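Local structure of pollen-specific leucine-rich repeat extensin-like protein 1 (Arabidopsis thaliana, 6TME) at residues 295-307 with 322-335. The protein probably binds RALF peptides through its leucine-rich repeat domain while its extensin-like part ties it to the pollen tube cell wall. Numbering follows the deposited sequence.
With SO4 (sulfate ion), chain K.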
ATOM      1  N   THR A 295      -0.060 -26.357   7.831  1.00 39.65           N
ATOM      2  CA  THR A 295       0.123 -27.563   8.618  1.00 41.62           C
ATOM      3  C   THR A 295       1.603 -27.750   8.903  1.00 42.57           C
ATOM      4  O   THR A 295       2.468 -27.107   8.297  1.00 41.95           O
ATOM      5  CB  THR A 295      -0.440 -28.793   7.899  1.00 32.12           C
ATOM      6  OG1 THR A 295       0.108 -28.871   6.578  1.00 35.50           O
ATOM      7  CG2 THR A 295      -1.959 -28.699   7.805  1.00 33.66           C
ATOM      8  N   GLY A 296       1.886 -28.636   9.854  1.00 32.08           N
ATOM      9  CA  GLY A 296       3.246 -29.065  10.083  1.00 27.68           C
ATOM     10  C   GLY A 296       3.916 -28.375  11.248  1.00 31.91           C
ATOM     11  O   GLY A 296       3.269 -27.970  12.221  1.00 34.46           O
ATOM     12  N   PHE A 297       5.225 -28.221  11.133  1.00 41.54           N
ATOM     13  CA  PHE A 297       6.079 -27.805  12.230  1.00 49.10           C
ATOM     14  C   PHE A 297       6.502 -26.352  12.048  1.00 49.67           C
ATOM     15  O   PHE A 297       6.740 -25.901  10.925  1.00 46.30           O
ATOM     16  CB  PHE A 297       7.312 -28.721  12.315  1.00 45.43           C
ATOM     17  CG  PHE A 297       7.691 -29.083  13.706  1.00 51.97           C
ATOM     18  CD1 PHE A 297       7.052 -30.126  14.361  1.00 53.00           C
ATOM     19  CD2 PHE A 297       8.677 -28.365  14.378  1.00 55.09           C
ATOM     20  CE1 PHE A 297       7.391 -30.449  15.661  1.00 51.05           C
ATOM     21  CE2 PHE A 297       9.020 -28.684  15.681  1.00 48.69           C
ATOM     22  CZ  PHE A 297       8.371 -29.727  16.322  1.00 48.47           C
ATOM     23  N   VAL A 298       6.556 -25.615  13.157  1.00 42.18           N
ATOM     24  CA  VAL A 298       7.198 -24.306  13.216  1.00 35.23           C
ATOM     25  C   VAL A 298       8.502 -24.499  13.978  1.00 44.47           C
ATOM     26  O   VAL A 298       8.493 -24.838  15.169  1.00 50.77           O
ATOM     27  CB  VAL A 298       6.317 -23.247  13.894  1.00 44.07           C
ATOM     28  CG1 VAL A 298       7.039 -21.899  13.930  1.00 33.84           C
ATOM     29  CG2 VAL A 298       4.944 -23.134  13.194  1.00 44.75           C
ATOM     30  N   THR A 299       9.619 -24.295  13.290  1.00 43.33           N
ATOM     31  CA  THR A 299      10.959 -24.589  13.777  1.00 41.10           C
ATOM     32  C   THR A 299      11.643 -23.317  14.268  1.00 44.48           C
ATOM     33  O   THR A 299      11.197 -22.194  14.009  1.00 43.20           O
ATOM     34  CB  THR A 299      11.796 -25.203  12.657  1.00 46.34           C
ATOM     35  OG1 THR A 299      11.953 -24.219  11.632  1.00 60.02           O
ATOM     36  CG2 THR A 299      11.079 -26.383  12.056  1.00 42.94           C
ATOM     37  N   ASP A 300      12.774 -23.500  14.947  1.00 43.38           N
ATOM     38  CA  ASP A 300      13.565 -22.342  15.336  1.00 55.35           C
ATOM     39  C   ASP A 300      14.394 -21.807  14.180  1.00 49.23           C
ATOM     40  O   ASP A 300      15.020 -20.753  14.319  1.00 44.04           O
ATOM     41  CB  ASP A 300      14.466 -22.681  16.531  1.00 59.67           C
ATOM     42  CG  ASP A 300      15.426 -23.802  16.238  1.00 69.61           C
ATOM     43  OD1 ASP A 300      15.224 -24.500  15.215  1.00 72.16           O
ATOM     44  OD2 ASP A 300      16.384 -23.976  17.024  1.00 73.21           O
ATOM     45  N   ASN A 301      14.422 -22.527  13.055  1.00 53.75           N
ATOM     46  CA  ASN A 301      14.877 -21.949  11.799  1.00 57.56           C
ATOM     47  C   ASN A 301      14.239 -20.582  11.595  1.00 50.09           C
ATOM     48  O   ASN A 301      14.886 -19.635  11.131  1.00 51.97           O
ATOM     49  CB  ASN A 301      14.503 -22.885  10.652  1.00 69.23           C
ATOM     50  CG  ASN A 301      15.539 -22.928   9.578  1.00 78.61           C
ATOM     51  OD1 ASN A 301      16.676 -22.504   9.780  1.00 87.01           O
ATOM     52  ND2 ASN A 301      15.156 -23.449   8.409  1.00 76.49           N
ATOM     53  N   ILE A 302      12.974 -20.463  11.980  1.00 39.50           N
ATOM     54  CA  ILE A 302      12.183 -19.264  11.777  1.00 45.18           C
ATOM     55  C   ILE A 302      12.079 -18.439  13.055  1.00 37.54           C
ATOM     56  O   ILE A 302      12.288 -17.226  13.044  1.00 34.83           O
ATOM     57  CB  ILE A 302      10.793 -19.676  11.245  1.00 52.53           C
ATOM     58  CG1 ILE A 302      10.941 -20.297   9.854  1.00 56.38           C
ATOM     59  CG2 ILE A 302       9.838 -18.512  11.252  1.00 57.75           C
ATOM     60  CD1 ILE A 302       9.769 -21.132   9.415  1.00 60.45           C
ATOM     61  N   CYS A 303      11.794 -19.091  14.181  1.00 31.11           N
ATOM     62  CA  CYS A 303      11.533 -18.386  15.427  1.00 32.11           C
ATOM     63  C   CYS A 303      12.767 -17.716  16.015  1.00 39.16           C
ATOM     64  O   CYS A 303      12.619 -16.863  16.900  1.00 40.46           O
ATOM     65  CB  CYS A 303      10.919 -19.343  16.444  1.00 43.78           C
ATOM     66  SG  CYS A 303       9.289 -19.973  15.915  1.00 61.63           S
ATOM     67  N   LYS A 304      13.974 -18.049  15.544  1.00 34.27           N
ATOM     68  CA  LYS A 304      15.173 -17.397  16.054  1.00 37.22           C
ATOM     69  C   LYS A 304      15.793 -16.432  15.049  1.00 44.51           C
ATOM     70  O   LYS A 304      16.949 -16.037  15.211  1.00 41.28           O
ATOM     71  CB  LYS A 304      16.177 -18.444  16.531  1.00 43.80           C
ATOM     72  CG  LYS A 304      15.794 -18.887  17.939  1.00 56.67           C
ATOM     73  CD  LYS A 304      16.363 -20.216  18.409  1.00 65.37           C
ATOM     74  CE  LYS A 304      17.866 -20.212  18.528  1.00 69.19           C
ATOM     75  NZ  LYS A 304      18.286 -21.215  19.550  1.00 66.00           N
ATOM     76  N   LEU A 305      15.033 -16.031  14.030  1.00 47.94           N
ATOM     77  CA  LEU A 305      15.485 -14.980  13.131  1.00 36.06           C
ATOM     78  C   LEU A 305      15.825 -13.725  13.938  1.00 33.19           C
ATOM     79  O   LEU A 305      15.114 -13.385  14.889  1.00 37.84           O
ATOM     80  CB  LEU A 305      14.412 -14.687  12.086  1.00 36.05           C
ATOM     81  CG  LEU A 305      14.244 -15.724  10.961  1.00 38.05           C
ATOM     82  CD1 LEU A 305      12.902 -15.585  10.264  1.00 36.49           C
ATOM     83  CD2 LEU A 305      15.364 -15.634   9.936  1.00 34.42           C
ATOM     84  N   PRO A 306      16.905 -13.021  13.590  1.00 38.99           N
ATOM     85  CA  PRO A 306      17.487 -12.041  14.532  1.00 36.35           C
ATOM     86  C   PRO A 306      16.646 -10.800  14.785  1.00 45.58           C
ATOM     87  O   PRO A 306      16.675 -10.265  15.901  1.00 52.73           O
ATOM     88  CB  PRO A 306      18.813 -11.673  13.861  1.00 36.33           C
ATOM     89  CG  PRO A 306      18.562 -11.935  12.395  1.00 39.72           C
ATOM     90  CD  PRO A 306      17.698 -13.154  12.357  1.00 38.54           C
ATOM     91  N   LYS A 307      15.931 -10.287  13.787  1.00 40.38           N
ATOM     92  CA  LYS A 307      15.140  -9.081  13.988  1.00 42.36           C
ATOM     93  C   LYS A 307      13.666  -9.382  14.209  1.00 41.94           C
ATOM     94  O   LYS A 307      12.876  -8.450  14.415  1.00 43.01           O
ATOM     95  CB  LYS A 307      15.328  -8.124  12.804  1.00 36.20           C
ATOM     96  CG  LYS A 307      16.745  -7.507  12.784  1.00 42.36           C
ATOM     97  CD  LYS A 307      16.976  -6.637  11.549  1.00 57.45           C
ATOM     98  CE  LYS A 307      15.980  -5.470  11.493  1.00 64.38           C
ATOM     99  NZ  LYS A 307      15.908  -4.792  10.161  1.00 60.08           N
ATOM    100  N   ALA A 322       8.769 -25.534  17.777  1.00 37.46           N
ATOM    101  CA  ALA A 322       9.982 -25.472  18.573  1.00 40.57           C
ATOM    102  C   ALA A 322       9.727 -24.750  19.896  1.00 43.03           C
ATOM    103  O   ALA A 322       8.826 -23.913  20.015  1.00 41.49           O
ATOM    104  CB  ALA A 322      11.091 -24.769  17.785  1.00 43.69           C
ATOM    105  N   GLN A 323      10.540 -25.081  20.901  1.00 42.08           N
ATOM    106  CA  GLN A 323      10.387 -24.443  22.207  1.00 43.33           C
ATOM    107  C   GLN A 323      10.618 -22.942  22.122  1.00 35.83           C
ATOM    108  O   GLN A 323      10.004 -22.172  22.868  1.00 43.86           O
ATOM    109  CB  GLN A 323      11.352 -25.063  23.223  1.00 47.96           C
ATOM    110  CG  GLN A 323      11.283 -26.583  23.308  1.00 63.49           C
ATOM    111  CD  GLN A 323      12.162 -27.153  24.412  1.00 74.90           C
ATOM    112  OE1 GLN A 323      12.761 -26.410  25.195  1.00 76.65           O
ATOM    113  NE2 GLN A 323      12.241 -28.480  24.477  1.00 76.03           N
ATOM    114  N   SER A 324      11.490 -22.505  21.231  1.00 32.65           N
ATOM    115  CA  SER A 324      11.711 -21.074  21.098  1.00 39.98           C
ATOM    116  C   SER A 324      10.595 -20.372  20.334  1.00 34.43           C
ATOM    117  O   SER A 324      10.627 -19.147  20.228  1.00 43.26           O
ATOM    118  CB  SER A 324      13.060 -20.812  20.432  1.00 37.60           C
ATOM    119  OG  SER A 324      13.136 -21.484  19.190  1.00 43.79           O
ATOM    120  N   CYS A 325       9.604 -21.106  19.826  1.00 32.85           N
ATOM    121  CA  CYS A 325       8.405 -20.532  19.216  1.00 28.20           C
ATOM    122  C   CYS A 325       7.265 -20.344  20.196  1.00 33.28           C
ATOM    123  O   CYS A 325       6.186 -19.909  19.784  1.00 36.48           O
ATOM    124  CB  CYS A 325       7.881 -21.424  18.091  1.00 29.30           C
ATOM    125  SG  CYS A 325       9.084 -21.795  16.874  1.00 54.79           S
ATOM    126  N   VAL A 326       7.455 -20.700  21.457  1.00 35.87           N
ATOM    127  CA  VAL A 326       6.322 -20.793  22.375  1.00 31.77           C
ATOM    128  C   VAL A 326       6.007 -19.399  22.907  1.00 32.48           C
ATOM    129  O   VAL A 326       6.918 -18.697  23.375  1.00 36.95           O
ATOM    130  CB  VAL A 326       6.633 -21.771  23.508  1.00 37.53           C
ATOM    131  CG1 VAL A 326       5.512 -21.786  24.557  1.00 31.09           C
ATOM    132  CG2 VAL A 326       6.813 -23.160  22.936  1.00 35.25           C
ATOM    133  N   PRO A 327       4.761 -18.961  22.827  1.00 29.51           N
ATOM    134  CA  PRO A 327       4.403 -17.663  23.399  1.00 31.99           C
ATOM    135  C   PRO A 327       4.608 -17.680  24.909  1.00 30.34           C
ATOM    136  O   PRO A 327       4.558 -18.728  25.556  1.00 34.53           O
ATOM    137  CB  PRO A 327       2.923 -17.495  23.024  1.00 33.12           C
ATOM    138  CG  PRO A 327       2.664 -18.541  21.922  1.00 26.54           C
ATOM    139  CD  PRO A 327       3.612 -19.661  22.219  1.00 27.42           C
ATOM    140  N   GLY A 328       4.874 -16.499  25.462  1.00 16.17           N
ATOM    141  CA  GLY A 328       5.277 -16.346  26.852  1.00 23.97           C
ATOM    142  C   GLY A 328       6.685 -16.811  27.184  1.00 26.82           C
ATOM    143  O   GLY A 328       7.085 -16.706  28.341  1.00 37.72           O
ATOM    144  N   SER A 329       7.440 -17.345  26.223  1.00 37.18           N
ATOM    145  CA  SER A 329       8.758 -17.913  26.494  1.00 35.19           C
ATOM    146  C   SER A 329       9.883 -16.899  26.380  1.00 48.58           C
ATOM    147  O   SER A 329      10.967 -17.140  26.914  1.00 59.32           O
ATOM    148  CB  SER A 329       9.049 -19.062  25.526  1.00 35.34           C
ATOM    149  OG  SER A 329       9.350 -18.562  24.218  1.00 49.90           O
ATOM    150  N   SER A 330       9.673 -15.791  25.682  1.00 46.67           N
ATOM    151  CA  SER A 330      10.740 -14.840  25.440  1.00 40.60           C
ATOM    152  C   SER A 330      10.291 -13.455  25.888  1.00 39.15           C
ATOM    153  O   SER A 330       9.116 -13.089  25.745  1.00 33.85           O
ATOM    154  CB  SER A 330      11.139 -14.828  23.957  1.00 40.05           C
ATOM    155  OG  SER A 330      11.730 -13.595  23.594  1.00 48.16           O
ATOM    156  N   GLN A 331      11.226 -12.689  26.438  1.00 35.29           N
ATOM    157  CA  GLN A 331      10.946 -11.298  26.769  1.00 41.32           C
ATOM    158  C   GLN A 331      11.171 -10.356  25.597  1.00 44.84           C
ATOM    159  O   GLN A 331      10.766  -9.195  25.678  1.00 48.36           O
ATOM    160  CB  GLN A 331      11.807 -10.851  27.955  1.00 50.39           C
ATOM    161  CG  GLN A 331      11.787 -11.850  29.097  1.00 59.62           C
ATOM    162  CD  GLN A 331      12.541 -11.374  30.321  1.00 64.79           C
ATOM    163  OE1 GLN A 331      12.978 -10.222  30.395  1.00 75.87           O
ATOM    164  NE2 GLN A 331      12.698 -12.259  31.291  1.00 57.62           N
ATOM    165  N   GLU A 332      11.796 -10.826  24.514  1.00 39.57           N
ATOM    166  CA  GLU A 332      12.068  -9.990  23.349  1.00 46.84           C
ATOM    167  C   GLU A 332      11.153 -10.277  22.176  1.00 44.80           C
ATOM    168  O   GLU A 332      10.944  -9.395  21.343  1.00 53.05           O
ATOM    169  CB  GLU A 332      13.515 -10.164  22.865  1.00 52.85           C
ATOM    170  CG  GLU A 332      14.584  -9.576  23.767  1.00 68.21           C
ATOM    171  CD  GLU A 332      15.036 -10.556  24.830  1.00 87.71           C
ATOM    172  OE1 GLU A 332      15.086 -10.167  26.015  1.00 94.08           O
ATOM    173  OE2 GLU A 332      15.327 -11.722  24.482  1.00 94.78           O
ATOM    174  N   LYS A 333      10.610 -11.482  22.087  1.00 44.39           N
ATOM    175  CA  LYS A 333       9.900 -11.924  20.903  1.00 36.10           C
ATOM    176  C   LYS A 333       8.479 -12.291  21.284  1.00 35.63           C
ATOM    177  O   LYS A 333       8.261 -13.040  22.237  1.00 35.34           O
ATOM    178  CB  LYS A 333      10.612 -13.108  20.256  1.00 37.43           C
ATOM    179  CG  LYS A 333      11.992 -12.733  19.753  1.00 39.83           C
ATOM    180  CD  LYS A 333      12.543 -13.793  18.833  1.00 40.91           C
ATOM    181  CE  LYS A 333      13.777 -13.289  18.134  1.00 43.04           C
ATOM    182  NZ  LYS A 333      14.082 -14.158  16.977  1.00 53.41           N
ATOM    183  N   GLN A 334       7.522 -11.742  20.551  1.00 32.07           N
ATOM    184  CA  GLN A 334       6.114 -12.012  20.758  1.00 31.53           C
ATOM    185  C   GLN A 334       5.659 -13.074  19.766  1.00 32.56           C
ATOM    186  O   GLN A 334       5.888 -12.947  18.558  1.00 32.16           O
ATOM    187  CB  GLN A 334       5.295 -10.738  20.592  1.00 27.64           C
ATOM    188  CG  GLN A 334       3.836 -10.889  20.957  1.00 48.11           C
ATOM    189  CD  GLN A 334       3.645 -11.239  22.420  1.00 64.67           C
ATOM    190  OE1 GLN A 334       3.181 -12.331  22.758  1.00 73.07           O
ATOM    191  NE2 GLN A 334       4.010 -10.312  23.297  1.00 66.93           N
ATOM    192  N   PHE A 335       5.025 -14.121  20.285  1.00 34.90           N
ATOM    193  CA  PHE A 335       4.485 -15.208  19.492  1.00 27.13           C
ATOM    194  C   PHE A 335       3.003 -15.364  19.789  1.00 28.46           C
ATOM    195  O   PHE A 335       2.496 -14.887  20.805  1.00 29.85           O
ATOM    196  CB  PHE A 335       5.220 -16.522  19.762  1.00 29.62           C
ATOM    197  CG  PHE A 335       6.690 -16.452  19.490  1.00 37.22           C
ATOM    198  CD1 PHE A 335       7.165 -16.430  18.181  1.00 32.07           C
ATOM    199  CD2 PHE A 335       7.605 -16.400  20.539  1.00 34.60           C
ATOM    200  CE1 PHE A 335       8.530 -16.376  17.917  1.00 33.08           C
ATOM    201  CE2 PHE A 335       8.974 -16.343  20.282  1.00 35.84           C
ATOM    202  CZ  PHE A 335       9.439 -16.324  18.962  1.00 33.20           C
TER
HETATM  203  S   SO4 K 505      15.200 -24.235  20.679  1.00 98.66           S
HETATM  204  O1  SO4 K 505      15.415 -23.364  21.836  1.00 98.17           O
HETATM  205  O2  SO4 K 505      13.777 -24.274  20.349  1.00 92.86           O
HETATM  206  O3  SO4 K 505      15.649 -25.586  21.009  1.00105.52           O
HETATM  207  O4  SO4 K 505      15.964 -23.737  19.537  1.00 92.21           O
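K333 reaches across to the end of helix 300-303 and grips two backbone carbonyls. From CB its chain runs extended, and CG anti to the carbonyl carbon (chi1 -64°) directs it so that NZ arrives at the end of that helix. On the way K333 CD passes 3.6 Å from C303 O and K333 CE lies 3.5 Å from L305 O; NZ then donates to both oxygens. The modelled 2.5 Å from K333 NZ to L305 O is shorter than expected and its exact length is doubtful; the bond to C303 O is longer and comes from above the carbonyl plane. Cut back to an alanine, this position is likely to leave both carbonyls without their ammonium partner.

Next to it, the C303–C325 disulfide (SG to SG 2.1 Å) is the covalent link, with V298 CG1 3.6 Å from C325 SG. C303 O also sits in plane at the edge of the F335 ring, whose CE1 meets C303 CB; F311 of strand 310-312 packs on C303 and V298 too. Farther along, A322 N donates to V298 O at 2.7 Å. S324 gives both N and OG to O2 of a sulfate, probably from the crystallisation liquor, which K304 NZ reaches weakly.

At this C-terminal end of the leucine-rich repeat solenoid, the disulfide thus fixes the spacing covalently, while the lysine cation satisfies carbonyls at a helix end whose dipole would probably favour positive charge.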